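Local coordinates for protein hypothetic aldehyde deformylating oxygenase (Sulfolobus tokodaii, PDB 5V4T) that probably acts as an oxidoreductase of the iron-dependent ferritin-like type, with aldehyde deformylating oxygenase activity, at residues H22-A26 with S27-R31; A47-S50 with L51-V54; I55-I58 with E59-D62; E66-E70 with D71-T75. All coordinates share one frame; numbering follows the deposited sequence.

Contact 1: H22-A26 with S27-R31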
# COMPACT_ATOMS: atom_id res chain seq x y z
N HIS A 22 -6.46 -3.61 2.29
CA HIS A 22 -5.21 -2.89 2.66
C HIS A 22 -5.04 -1.62 1.85
O HIS A 22 -4.45 -0.66 2.34
CB HIS A 22 -3.97 -3.78 2.53
CG HIS A 22 -3.92 -4.90 3.52
ND1 HIS A 22 -4.88 -5.90 3.58
CD2 HIS A 22 -2.96 -5.25 4.41
CE1 HIS A 22 -4.54 -6.77 4.53
NE2 HIS A 22 -3.37 -6.40 5.02
N PHE A 23 -5.55 -1.60 0.64
CA PHE A 23 -5.57 -0.36 -0.15
C PHE A 23 -6.77 0.52 0.10
O PHE A 23 -6.73 1.73 -0.18
CB PHE A 23 -5.53 -0.70 -1.64
CG PHE A 23 -4.30 -1.45 -2.02
CD1 PHE A 23 -4.20 -2.83 -1.87
CD2 PHE A 23 -3.17 -0.78 -2.48
CE1 PHE A 23 -3.05 -3.52 -2.17
CE2 PHE A 23 -2.01 -1.48 -2.76
CZ PHE A 23 -1.94 -2.86 -2.61
N TYR A 24 -7.83 -0.07 0.59
CA TYR A 24 -9.10 0.62 0.85
C TYR A 24 -9.76 0.03 2.10
O TYR A 24 -10.68 -0.80 2.00
CB TYR A 24 -9.99 0.50 -0.41
CG TYR A 24 -11.28 1.29 -0.28
CD1 TYR A 24 -11.25 2.68 -0.18
CD2 TYR A 24 -12.50 0.65 -0.21
CE1 TYR A 24 -12.41 3.41 -0.03
CE2 TYR A 24 -13.68 1.39 -0.04
CZ TYR A 24 -13.62 2.75 0.03
OH TYR A 24 -14.78 3.50 0.17
N PRO A 25 -9.28 0.42 3.30
CA PRO A 25 -9.66 -0.24 4.55
C PRO A 25 -11.04 0.19 5.05
O PRO A 25 -11.16 0.91 6.06
CB PRO A 25 -8.54 0.18 5.52
CG PRO A 25 -8.11 1.53 5.01
CD PRO A 25 -8.14 1.36 3.51
N ALA A 26 -12.05 -0.21 4.30
CA ALA A 26 -13.39 0.29 4.48
C ALA A 26 -13.92 0.04 5.88
O ALA A 26 -14.63 0.88 6.37
CB ALA A 26 -14.33 -0.35 3.45
N SER A 27 -13.57 -1.08 6.53
CA SER A 27 -14.06 -1.39 7.88
C SER A 27 -13.58 -0.38 8.93
O SER A 27 -14.20 -0.24 9.99
CB SER A 27 -13.62 -2.79 8.32
OG SER A 27 -12.19 -2.87 8.50
N ILE A 28 -12.48 0.30 8.68
CA ILE A 28 -11.94 1.21 9.69
C ILE A 28 -11.37 2.53 9.21
O ILE A 28 -10.64 3.19 9.96
CB ILE A 28 -10.86 0.53 10.54
CG1 ILE A 28 -9.77 -0.06 9.64
CG2 ILE A 28 -11.48 -0.52 11.47
CD1 ILE A 28 -8.52 -0.38 10.41
N MET A 29 -11.69 2.97 8.00
CA MET A 29 -10.99 4.15 7.46
C MET A 29 -11.33 5.48 8.16
O MET A 29 -10.46 6.40 8.21
CB MET A 29 -11.17 4.26 5.94
CG MET A 29 -12.57 4.54 5.45
SD MET A 29 -12.53 4.26 3.66
CE MET A 29 -11.07 5.15 3.14
N ASP A 30 -12.56 5.58 8.71
CA ASP A 30 -12.92 6.74 9.59
C ASP A 30 -11.92 7.02 10.72
O ASP A 30 -11.78 8.16 11.18
CB ASP A 30 -14.29 6.53 10.23
CG ASP A 30 -15.43 6.76 9.25
OD1 ASP A 30 -15.19 6.86 8.01
OD2 ASP A 30 -16.58 6.84 9.71
N ARG A 31 -11.23 5.97 11.19
CA ARG A 31 -10.15 6.14 12.19
C ARG A 31 -9.11 7.19 11.78
O ARG A 31 -8.57 7.93 12.62
CB ARG A 31 -9.43 4.80 12.44
CG ARG A 31 -8.40 4.83 13.55
CD ARG A 31 -7.77 3.44 13.70
NE ARG A 31 -6.79 3.38 14.76
CZ ARG A 31 -7.01 2.98 16.01
NH1 ARG A 31 -8.20 2.61 16.43
NH2 ARG A 31 -6.01 2.96 16.86
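The carbonyl oxygen of Pro25 accepts a hydrogen bond from Ile28 N, 3.0 Å between Pro25 O and Ile28 N, and this bond ties together the bend that follows helix 10-23. The donor stands well above the carbonyl plane, 44° out of it, so the bond does not use a lone pair. Pro25 suits the centre of an inverse gamma turn, because its ring restrains phi near the negative value the turn needs; Ala26 N reaches Tyr24 O at 2.7 Å. Beyond the turn, Met29 reaches back to Tyr24. Its CG lies between the backbone N and the carbonyl carbon (chi1 66°), and a bend at chi3 brings CE alongside Tyr24 CE1 together with the sulfur. Met29 SD sits 4.4 Å from the Tyr24 ring centroid, in an oblique Met-aromatic contact, while Met29 CB packs 4.2 Å from Pro25 CG. Cutting Met29 back to an alanine would probably leave the Tyr24 ring without its sulfur and methyl neighbours and open a gap beside Phe61 of helix 49-67. Ser27 OG is bonded to Val76 O outside the bend. The bend thus combines backbone bonds with the soft, polarisable packing of a thioether on an aromatic ring.

Contact 2: A47-S50 with L51-V54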
# COMPACT_ATOMS: atom_id res chain seq x y z
N ALA A 47 3.63 21.36 -3.21
CA ALA A 47 3.00 21.86 -4.47
C ALA A 47 3.64 21.47 -5.77
O ALA A 47 3.62 22.25 -6.74
CB ALA A 47 2.81 23.38 -4.42
N ASN A 48 4.24 20.31 -5.81
CA ASN A 48 4.78 19.83 -7.12
C ASN A 48 4.00 18.57 -7.55
O ASN A 48 2.74 18.59 -7.60
CB ASN A 48 6.29 19.63 -7.14
CG ASN A 48 6.81 18.84 -5.98
OD1 ASN A 48 8.04 18.73 -5.85
ND2 ASN A 48 5.92 18.25 -5.12
N TYR A 49 4.69 17.45 -7.75
CA TYR A 49 3.95 16.21 -7.97
C TYR A 49 3.06 15.84 -6.75
O TYR A 49 2.17 14.98 -6.89
CB TYR A 49 4.94 15.06 -8.19
CG TYR A 49 4.28 13.79 -8.69
CD1 TYR A 49 3.86 13.69 -10.01
CD2 TYR A 49 3.98 12.73 -7.84
CE1 TYR A 49 3.22 12.56 -10.47
CE2 TYR A 49 3.33 11.59 -8.32
CZ TYR A 49 2.95 11.53 -9.62
OH TYR A 49 2.31 10.40 -10.09
N SER A 50 3.31 16.41 -5.55
CA SER A 50 2.56 16.00 -4.38
C SER A 50 1.03 16.14 -4.56
O SER A 50 0.23 15.33 -4.10
CB SER A 50 3.00 16.82 -3.15
OG SER A 50 2.70 18.15 -3.37
N LEU A 51 0.62 17.17 -5.30
CA LEU A 51 -0.80 17.35 -5.54
C LEU A 51 -1.37 16.25 -6.49
O LEU A 51 -2.47 15.79 -6.24
CB LEU A 51 -0.99 18.76 -6.20
CG LEU A 51 -0.55 19.96 -5.32
CD1 LEU A 51 -0.24 21.15 -6.18
CD2 LEU A 51 -1.58 20.27 -4.32
N GLN A 52 -0.62 15.87 -7.50
CA GLN A 52 -0.98 14.76 -8.37
C GLN A 52 -1.01 13.47 -7.55
O GLN A 52 -1.90 12.65 -7.71
CB GLN A 52 -0.07 14.68 -9.55
CG GLN A 52 -0.48 13.54 -10.46
CD GLN A 52 -0.03 13.69 -11.85
OE1 GLN A 52 0.27 14.77 -12.33
NE2 GLN A 52 0.06 12.56 -12.54
N GLN A 53 -0.04 13.28 -6.68
CA GLN A 53 -0.09 12.06 -5.85
C GLN A 53 -1.34 11.93 -5.00
O GLN A 53 -1.98 10.90 -4.91
CB GLN A 53 1.17 11.91 -4.98
CG GLN A 53 1.07 10.63 -4.13
CD GLN A 53 2.32 10.35 -3.33
OE1 GLN A 53 3.18 11.23 -3.12
NE2 GLN A 53 2.34 9.16 -2.75
N VAL A 54 -1.72 13.03 -4.34
CA VAL A 54 -2.93 12.95 -3.53
C VAL A 54 -4.16 12.66 -4.39
O VAL A 54 -5.01 11.86 -4.00
CB VAL A 54 -3.12 14.30 -2.78
CG1 VAL A 54 -4.58 14.50 -2.32
CG2 VAL A 54 -2.15 14.36 -1.63
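This is the amino-terminal turn of helix 49-67, an iron-bearing helix of the ferritin-like helical bundle, with the link from helix 34-46 just ahead of it. Ala47 leaves that helix with positive phi, and Leu51 CD1 lies 3.7 Å from Ala47 CA, an apolar branch covering the link. The new helix starts with a weak bond from Leu51 N to Asn48 O and then settles into regular i to i+4 bonds: Gln53 N to Tyr49 O at 2.8 Å, nearly straight, and Val54 N to Ser50 O at 3.0 Å. Ser50, small and polar, fits the buried start of the helix, where its OG bonds to Ala43 O. Tyr49 has CG anti to the backbone N (chi1 -169°), which carries its ring forward along the helix over the side chain of Gln52. The ring and the Gln52 amide plane are 36° apart, and the amide carbon CD comes within 3.7 Å of Tyr49 CE1. The polar ends go elsewhere: Tyr49 OH bonds to Arg147 and weakly to Glu56, and Gln52 NE2 bonds to Glu56. Gln53 extends toward the iron site, its OE1 bonded to His107 and its NE2 weakly to the iron ligand Glu111. Against the ring face, Gln52 CB makes a CH-pi contact, 4.2 Å from the Tyr49 centroid and 19° off the ring normal.

Contact 3: I55-I58 with E59-D62. With FE (Fe (III) ion), chain C.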
# COMPACT_ATOMS: atom_id res chain seq x y z
N ILE A 55 -4.26 13.29 -5.54
CA ILE A 55 -5.38 12.97 -6.47
C ILE A 55 -5.35 11.50 -6.88
O ILE A 55 -6.38 10.85 -6.89
CB ILE A 55 -5.36 13.90 -7.68
CG1 ILE A 55 -5.84 15.29 -7.17
CG2 ILE A 55 -6.23 13.39 -8.79
CD1 ILE A 55 -5.33 16.36 -8.05
N GLU A 56 -4.15 10.98 -7.16
CA GLU A 56 -4.01 9.59 -7.55
C GLU A 56 -4.40 8.66 -6.43
O GLU A 56 -5.05 7.65 -6.66
CB GLU A 56 -2.62 9.25 -8.08
CG GLU A 56 -2.39 9.84 -9.45
CD GLU A 56 -1.01 9.81 -9.96
OE1 GLU A 56 -0.04 9.70 -9.18
OE2 GLU A 56 -0.90 10.05 -11.21
N GLU A 57 -4.08 8.99 -5.19
CA GLU A 57 -4.49 8.14 -4.09
C GLU A 57 -6.04 8.11 -3.95
O GLU A 57 -6.62 7.08 -3.64
CB GLU A 57 -3.88 8.58 -2.79
CG GLU A 57 -2.37 8.61 -2.72
CD GLU A 57 -1.71 7.23 -2.82
OE1 GLU A 57 -2.37 6.28 -2.42
OE2 GLU A 57 -0.53 7.15 -3.18
N ILE A 58 -6.69 9.25 -4.15
CA ILE A 58 -8.12 9.28 -4.19
C ILE A 58 -8.66 8.44 -5.31
O ILE A 58 -9.62 7.72 -5.13
CB ILE A 58 -8.67 10.70 -4.33
CG1 ILE A 58 -8.26 11.43 -3.10
CG2 ILE A 58 -10.16 10.67 -4.45
CD1 ILE A 58 -8.46 12.93 -3.17
N GLU A 59 -8.10 8.56 -6.48
CA GLU A 59 -8.49 7.67 -7.57
C GLU A 59 -8.38 6.18 -7.27
O GLU A 59 -9.26 5.36 -7.67
CB GLU A 59 -7.65 8.01 -8.80
CG GLU A 59 -7.99 9.33 -9.41
CD GLU A 59 -7.19 9.66 -10.59
OE1 GLU A 59 -5.97 9.33 -10.68
OE2 GLU A 59 -7.81 10.20 -11.53
N HIS A 60 -7.31 5.81 -6.55
CA HIS A 60 -7.15 4.40 -6.13
C HIS A 60 -8.27 3.97 -5.20
O HIS A 60 -8.95 2.93 -5.42
CB HIS A 60 -5.80 4.15 -5.52
CG HIS A 60 -4.66 4.47 -6.42
ND1 HIS A 60 -3.37 4.40 -5.98
CD2 HIS A 60 -4.60 4.87 -7.71
CE1 HIS A 60 -2.55 4.77 -6.95
NE2 HIS A 60 -3.27 5.04 -8.02
N PHE A 61 -8.60 4.83 -4.23
CA PHE A 61 -9.72 4.55 -3.32
C PHE A 61 -10.97 4.40 -4.09
O PHE A 61 -11.76 3.45 -3.85
CB PHE A 61 -9.94 5.72 -2.38
CG PHE A 61 -9.11 5.70 -1.16
CD1 PHE A 61 -8.00 4.85 -0.99
CD2 PHE A 61 -9.39 6.64 -0.18
CE1 PHE A 61 -7.24 4.89 0.15
CE2 PHE A 61 -8.63 6.69 0.97
CZ PHE A 61 -7.55 5.82 1.13
N ASP A 62 -11.18 5.29 -5.03
CA ASP A 62 -12.42 5.25 -5.82
C ASP A 62 -12.51 3.97 -6.66
O ASP A 62 -13.58 3.44 -6.84
CB ASP A 62 -12.61 6.48 -6.66
CG ASP A 62 -12.88 7.73 -5.80
OD1 ASP A 62 -13.26 7.57 -4.62
OD2 ASP A 62 -12.62 8.85 -6.27
FE FE C . 0.65 5.62 -3.74
O HOH W 1 -2.89 3.31 -3.68
O HOH W 2 -0.24 4.38 -2.34
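Glu57 and His60, one helical turn apart, meet obliquely, the carboxylate and imidazole planes 68° from each other. Glu57 OE1 and His60 ND1 are 4.1 Å apart, and a water lies near both: it sits at the edge of the imidazole, in its plane, 2.6 Å from His60 ND1. A bend at chi2 (-67°) folds the Glu57 carboxylate toward the metal, where OE2 binds the iron(III) ion at 2.0 Å. The other oxygen, Glu57 OE1, accepts a hydrogen bond at 2.9 Å from the second water, itself an iron ligand, so the two oxygens of one carboxylate serve the metal directly and through its water. Beneath, the face of the His60 ring lies against the backbone, with Glu56 O 3.0 Å above the ring plane and displaced toward the rim. The same Glu56 O accepts a hydrogen bond from His60 N at 2.9 Å, one of four regular helix bonds here. On the outer side Ile58 and Asp62 run side by side, Ile58 CG2 3.6 Å from Asp62 OD2. Facing helix 132-155, His60 NE2 bonds to Asp144 and Glu56 holds His148 and Arg147, while Glu111, Glu145 and His148, from helices 98-128 and 132-155, complete the protein ligands of the iron.

Contact 4: E66-E70 with D71-T75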
# COMPACT_ATOMS: atom_id res chain seq x y z
N GLU A 66 -15.66 1.47 -6.05
CA GLU A 66 -16.54 1.15 -7.16
C GLU A 66 -16.53 -0.32 -7.51
O GLU A 66 -17.56 -0.92 -7.76
CB GLU A 66 -16.16 1.94 -8.41
CG GLU A 66 -16.45 3.44 -8.27
CD GLU A 66 -17.92 3.75 -7.93
OE1 GLU A 66 -18.85 3.01 -8.39
OE2 GLU A 66 -18.15 4.75 -7.19
N TYR A 67 -15.34 -0.94 -7.53
CA TYR A 67 -15.26 -2.31 -7.89
C TYR A 67 -16.06 -3.20 -6.92
O TYR A 67 -16.68 -4.17 -7.38
CB TYR A 67 -13.80 -2.81 -7.94
CG TYR A 67 -13.66 -4.15 -8.61
CD1 TYR A 67 -13.54 -4.25 -9.98
CD2 TYR A 67 -13.76 -5.34 -7.87
CE1 TYR A 67 -13.45 -5.50 -10.62
CE2 TYR A 67 -13.70 -6.60 -8.50
CZ TYR A 67 -13.54 -6.66 -9.88
OH TYR A 67 -13.50 -7.91 -10.46
N PHE A 68 -15.95 -2.91 -5.64
CA PHE A 68 -16.53 -3.76 -4.60
C PHE A 68 -17.90 -3.27 -4.09
O PHE A 68 -18.37 -3.76 -3.06
CB PHE A 68 -15.56 -3.96 -3.46
CG PHE A 68 -14.38 -4.82 -3.86
CD1 PHE A 68 -14.52 -6.16 -4.13
CD2 PHE A 68 -13.12 -4.25 -4.03
CE1 PHE A 68 -13.45 -6.96 -4.50
CE2 PHE A 68 -12.02 -5.06 -4.38
CZ PHE A 68 -12.16 -6.39 -4.59
N LYS A 69 -18.51 -2.37 -4.83
CA LYS A 69 -19.95 -1.99 -4.55
C LYS A 69 -20.79 -3.23 -4.18
O LYS A 69 -21.56 -3.20 -3.23
CB LYS A 69 -20.60 -1.36 -5.80
CG LYS A 69 -20.24 0.08 -6.09
CD LYS A 69 -20.32 0.92 -4.83
CE LYS A 69 -20.28 2.40 -5.11
NZ LYS A 69 -20.04 3.05 -3.80
N GLU A 70 -20.64 -4.28 -4.98
CA GLU A 70 -21.43 -5.53 -4.90
C GLU A 70 -20.82 -6.68 -4.11
O GLU A 70 -21.31 -7.84 -4.11
CB GLU A 70 -21.85 -5.93 -6.31
CG GLU A 70 -22.67 -4.79 -6.94
CD GLU A 70 -23.22 -5.09 -8.32
OE1 GLU A 70 -22.77 -6.06 -8.96
OE2 GLU A 70 -24.13 -4.35 -8.78
N ASP A 71 -19.74 -6.38 -3.42
CA ASP A 71 -19.12 -7.33 -2.53
C ASP A 71 -18.25 -6.50 -1.60
O ASP A 71 -17.03 -6.55 -1.65
CB ASP A 71 -18.38 -8.41 -3.29
CG ASP A 71 -18.03 -9.63 -2.45
OD1 ASP A 71 -18.28 -9.64 -1.21
OD2 ASP A 71 -17.53 -10.60 -3.04
N PRO A 72 -18.88 -5.74 -0.70
CA PRO A 72 -18.11 -4.70 -0.04
C PRO A 72 -17.02 -5.15 0.92
O PRO A 72 -17.05 -6.25 1.47
CB PRO A 72 -19.18 -3.84 0.68
CG PRO A 72 -20.49 -4.22 0.05
CD PRO A 72 -20.34 -5.61 -0.46
N LEU A 73 -16.02 -4.28 1.08
CA LEU A 73 -14.85 -4.55 1.86
C LEU A 73 -15.02 -4.24 3.34
O LEU A 73 -14.10 -4.38 4.13
CB LEU A 73 -13.65 -3.74 1.30
CG LEU A 73 -13.24 -4.04 -0.16
CD1 LEU A 73 -11.99 -3.24 -0.53
CD2 LEU A 73 -12.99 -5.51 -0.39
N THR A 74 -16.20 -3.77 3.70
CA THR A 74 -16.53 -3.53 5.12
C THR A 74 -16.51 -4.82 5.93
O THR A 74 -16.33 -4.80 7.11
CB THR A 74 -17.87 -2.81 5.20
OG1 THR A 74 -18.82 -3.46 4.34
CG2 THR A 74 -17.71 -1.40 4.74
N THR A 75 -16.62 -5.96 5.26
CA THR A 75 -16.55 -7.25 5.94
C THR A 75 -15.10 -7.60 6.39
O THR A 75 -14.89 -8.59 7.10
CB THR A 75 -17.10 -8.41 5.07
OG1 THR A 75 -16.16 -8.80 4.04
CG2 THR A 75 -18.43 -8.02 4.44
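The ring of Phe68 is filled on both faces. Over one, Leu73 CD2 makes a CH-pi contact, 3.9 Å from the Phe68 centroid and 14° off the normal; over the opposite face, Tyr67 CD2 stands above the ring centre, 3.6 Å from the plane. Phe68 CD1 in turn lies at the edge of the Tyr67 ring, in its plane. A flat, apolar ring suits this place between an aromatic edge and a branched methyl pair, since Leu73 CD1 also reaches Phe68 CD2 at 3.8 Å. With CG anti to the carbonyl carbon (chi1 -61°), Leu73 can lay both methyls against the ring. Replacing Phe68 with an alanine would probably open a gap between Leu73 and Tyr67, leaving each without its ring partner.

The backbone of Phe68 starts a type I beta turn ending at Asp71. Asp71 N bonds to Phe68 O at 3.0 Å, the donor standing 64° out of the carbonyl plane. Next comes Pro72, whose nitrogen has no proton to give, yet its CA-H makes a bent CA-H...O contact with the same oxygen, Pro72 CA lying 3.2 Å from Phe68 O. Asp71 turns its carboxylate outward from the turn: OD1 forms a salt bridge with Lys17, and OD2 accepts a bond from Trp5 NE1. Lys17 also bonds to Pro72 O and Thr75 OG1, so a single amine gathers the chain after the turn. The turn therefore ends helix 49-67 and lays the chain along helix 10-23, where Phe68 and Leu73 both rest on Lys17 and Ser20, before helix 80-93 begins.

Three of the four contacts use helix 49-67: contact 2 its start, contact 3 its iron-bearing middle, contact 4 its end and the turn beyond. Contact 1 lies at the surface, in the bend after helix 10-23, whereas the other three are partly buried. Contacts 2 and 3 adjoin and share a polar network that leads to the metal, so glutamates, glutamines and histidine dominate there. Contacts 1 and 4 end their helices with turns and rely on ring packing by sulfur or methyl groups. They touch each other through Ala26 and Thr74, and contact 1 meets contact 3 where Met29 and Tyr24 press on Phe61. Contacts 2 and 4 are about 28 Å apart between centres.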